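Local coordinates for type 3A cellulose-binding domain protein (PDB 4B9P) that binds cellulose through this extracellular family 3 module of an anti-sigma factor, and probably signals polysaccharide outside the cell so that SigI2 is released, at residues K21-R26 / Y46-D51. Numbering follows the deposited sequence.
Sequences KELQPR and YYYTKD. With CA (calcium ion), chain B.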
loop_
_atom_site.group_PDB
_atom_site.type_symbol
_atom_site.label_atom_id
_atom_site.label_comp_id
_atom_site.label_asym_id
_atom_site.label_seq_id
_atom_site.Cartn_x
_atom_site.Cartn_y
_atom_site.Cartn_z
ATOM N N LYS A 21 -11.478 0.563 11.522
ATOM C CA LYS A 21 -12.259 -0.304 10.630
ATOM C C LYS A 21 -11.827 -0.145 9.185
ATOM O O LYS A 21 -12.393 -0.782 8.293
ATOM C CB LYS A 21 -13.751 -0.083 10.786
ATOM C CG LYS A 21 -14.193 1.311 10.434
ATOM C CD LYS A 21 -15.746 1.373 10.638
ATOM C CE LYS A 21 -16.319 2.767 10.645
ATOM N NZ LYS A 21 -16.328 3.355 9.263
ATOM N N GLU A 22 -10.780 0.659 8.939
ATOM C CA GLU A 22 -10.172 0.701 7.617
ATOM C C GLU A 22 -8.733 1.097 7.698
ATOM O O GLU A 22 -8.370 2.034 8.395
ATOM C CB GLU A 22 -10.892 1.587 6.602
ATOM C CG GLU A 22 -11.585 2.786 7.046
ATOM C CD GLU A 22 -12.290 3.487 5.874
ATOM O OE1 GLU A 22 -11.583 4.182 5.143
ATOM O OE2 GLU A 22 -13.522 3.333 5.653
ATOM N N LEU A 23 -7.884 0.357 7.007
ATOM C CA LEU A 23 -6.492 0.787 6.814
ATOM C C LEU A 23 -6.491 1.882 5.771
ATOM O O LEU A 23 -7.125 1.743 4.734
ATOM C CB LEU A 23 -5.641 -0.376 6.321
ATOM C CG LEU A 23 -5.722 -1.672 7.115
ATOM C CD1 LEU A 23 -4.825 -2.757 6.493
ATOM C CD2 LEU A 23 -5.378 -1.447 8.579
ATOM N N GLN A 24 -5.775 2.974 6.053
ATOM C CA GLN A 24 -5.704 4.093 5.112
ATOM C C GLN A 24 -4.253 4.491 4.842
ATOM O O GLN A 24 -3.827 5.595 5.148
ATOM C CB GLN A 24 -6.494 5.288 5.638
ATOM C CG GLN A 24 -7.987 5.045 5.547
ATOM C CD GLN A 24 -8.776 6.340 5.599
ATOM O OE1 GLN A 24 -8.199 7.441 5.711
ATOM N NE2 GLN A 24 -10.086 6.222 5.538
ATOM N N PRO A 25 -3.480 3.594 4.220
ATOM C CA PRO A 25 -2.142 3.990 3.763
ATOM C C PRO A 25 -2.223 4.926 2.564
ATOM O O PRO A 25 -3.026 4.706 1.626
ATOM C CB PRO A 25 -1.511 2.642 3.378
ATOM C CG PRO A 25 -2.656 1.849 2.889
ATOM C CD PRO A 25 -3.839 2.246 3.744
ATOM N N ARG A 26 -1.431 5.992 2.613
ATOM C CA ARG A 26 -1.293 6.900 1.488
ATOM C C ARG A 26 0.152 6.825 1.038
ATOM O O ARG A 26 1.051 6.880 1.885
ATOM C CB ARG A 26 -1.673 8.308 1.908
ATOM C CG ARG A 26 -3.137 8.347 2.303
ATOM C CD ARG A 26 -3.645 9.705 2.550
ATOM N NE ARG A 26 -5.100 9.655 2.625
ATOM C CZ ARG A 26 -5.858 10.738 2.623
ATOM N NH1 ARG A 26 -5.295 11.937 2.600
ATOM N NH2 ARG A 26 -7.171 10.627 2.654
ATOM N N TYR A 46 2.235 -3.191 1.223
ATOM C CA TYR A 46 1.981 -2.698 2.577
ATOM C C TYR A 46 1.674 -3.942 3.419
ATOM O O TYR A 46 0.644 -4.589 3.198
ATOM C CB TYR A 46 0.765 -1.744 2.568
ATOM C CG TYR A 46 0.457 -1.170 3.944
ATOM C CD1 TYR A 46 -0.372 -1.854 4.861
ATOM C CD2 TYR A 46 0.954 0.083 4.332
ATOM C CE1 TYR A 46 -0.615 -1.336 6.126
ATOM C CE2 TYR A 46 0.689 0.623 5.607
ATOM C CZ TYR A 46 -0.115 -0.085 6.480
ATOM O OH TYR A 46 -0.322 0.482 7.685
ATOM N N TYR A 47 2.545 -4.253 4.372
ATOM C CA TYR A 47 2.451 -5.482 5.166
ATOM C C TYR A 47 1.722 -5.249 6.480
ATOM O O TYR A 47 1.933 -4.220 7.143
ATOM C CB TYR A 47 3.846 -5.980 5.509
ATOM C CG TYR A 47 4.647 -6.458 4.356
ATOM C CD1 TYR A 47 4.472 -7.756 3.849
ATOM C CD2 TYR A 47 5.565 -5.611 3.729
ATOM C CE1 TYR A 47 5.251 -8.221 2.794
ATOM C CE2 TYR A 47 6.316 -6.054 2.670
ATOM C CZ TYR A 47 6.156 -7.341 2.194
ATOM O OH TYR A 47 6.955 -7.727 1.125
ATOM N N TYR A 48 0.885 -6.207 6.880
ATOM C CA TYR A 48 0.084 -6.010 8.081
ATOM C C TYR A 48 -0.357 -7.390 8.582
ATOM O O TYR A 48 -0.131 -8.423 7.935
ATOM C CB TYR A 48 -1.119 -5.109 7.772
ATOM C CG TYR A 48 -2.183 -5.702 6.851
ATOM C CD1 TYR A 48 -2.010 -5.738 5.459
ATOM C CD2 TYR A 48 -3.373 -6.186 7.374
ATOM C CE1 TYR A 48 -2.948 -6.273 4.630
ATOM C CE2 TYR A 48 -4.359 -6.704 6.524
ATOM C CZ TYR A 48 -4.126 -6.725 5.158
ATOM O OH TYR A 48 -5.081 -7.251 4.324
ATOM N N THR A 49 -0.985 -7.387 9.757
ATOM C CA THR A 49 -1.675 -8.588 10.260
ATOM C C THR A 49 -3.178 -8.365 10.178
ATOM O O THR A 49 -3.703 -7.392 10.713
ATOM C CB THR A 49 -1.252 -8.888 11.692
ATOM O OG1 THR A 49 -1.309 -7.673 12.458
ATOM C CG2 THR A 49 0.169 -9.502 11.720
ATOM N N LYS A 50 -3.864 -9.270 9.463
ATOM C CA LYS A 50 -5.320 -9.122 9.232
ATOM C C LYS A 50 -6.149 -9.321 10.492
ATOM O O LYS A 50 -7.330 -8.973 10.506
ATOM C CB LYS A 50 -5.788 -10.074 8.133
ATOM C CG LYS A 50 -5.701 -11.558 8.578
ATOM C CD LYS A 50 -6.125 -12.508 7.489
ATOM C CE LYS A 50 -6.174 -13.967 7.958
ATOM N NZ LYS A 50 -4.850 -14.454 8.371
ATOM N N ASP A 51 -5.539 -9.863 11.551
ATOM C CA ASP A 51 -6.233 -10.068 12.805
ATOM C C ASP A 51 -7.457 -10.936 12.532
ATOM O O ASP A 51 -7.302 -11.991 11.907
ATOM C CB ASP A 51 -6.511 -8.723 13.479
ATOM C CG ASP A 51 -5.263 -7.807 13.500
ATOM O OD1 ASP A 51 -4.123 -8.298 13.721
ATOM O OD2 ASP A 51 -5.430 -6.597 13.307
HETATM CA CA CA B . -3.117 -6.079 12.697
HETATM O O HOH W 1 -4.358 -4.583 11.159
#
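Segments 21-26 and 46-51 run in opposite directions, 7.9 Å apart between P25 CA and Y46 CA, with no hydrogen bond between them; side chains fill the gap. L23 places CD1 over the centre of the Y48 ring, 3.9 Å from its centroid and 12° off the normal, a CH-pi contact suited to leucine, whose branched end can lay one methyl on a ring face. L23 CD1 also lies 4.5 Å from Y46 CE1, a looser contact. With CG anti to the backbone N (chi1 -179°), the Y46 side chain is carried across so that one face of its ring meets P25, whose puckered, apolar ring covers part of it; P25 CB comes within 3.7 Å of Y46 CD2. Tyrosine suits both places because its ring packs in the core while its hydroxyl finds a polar partner, E56 for Y48 and N13 for Y46. Just beyond Y48 the chain binds calcium: T49 gives its carbonyl O and OG1, D51 both carboxylate oxygens, and D132, S135 and D136 complete the site with a water. L23 and P25 also touch I111 of strand 104-111, and Y48 meets V74 of strand 70-81 and V88 of strand 84-92; strands 25-31 and 42-48 thus join the sandwich's two sheets.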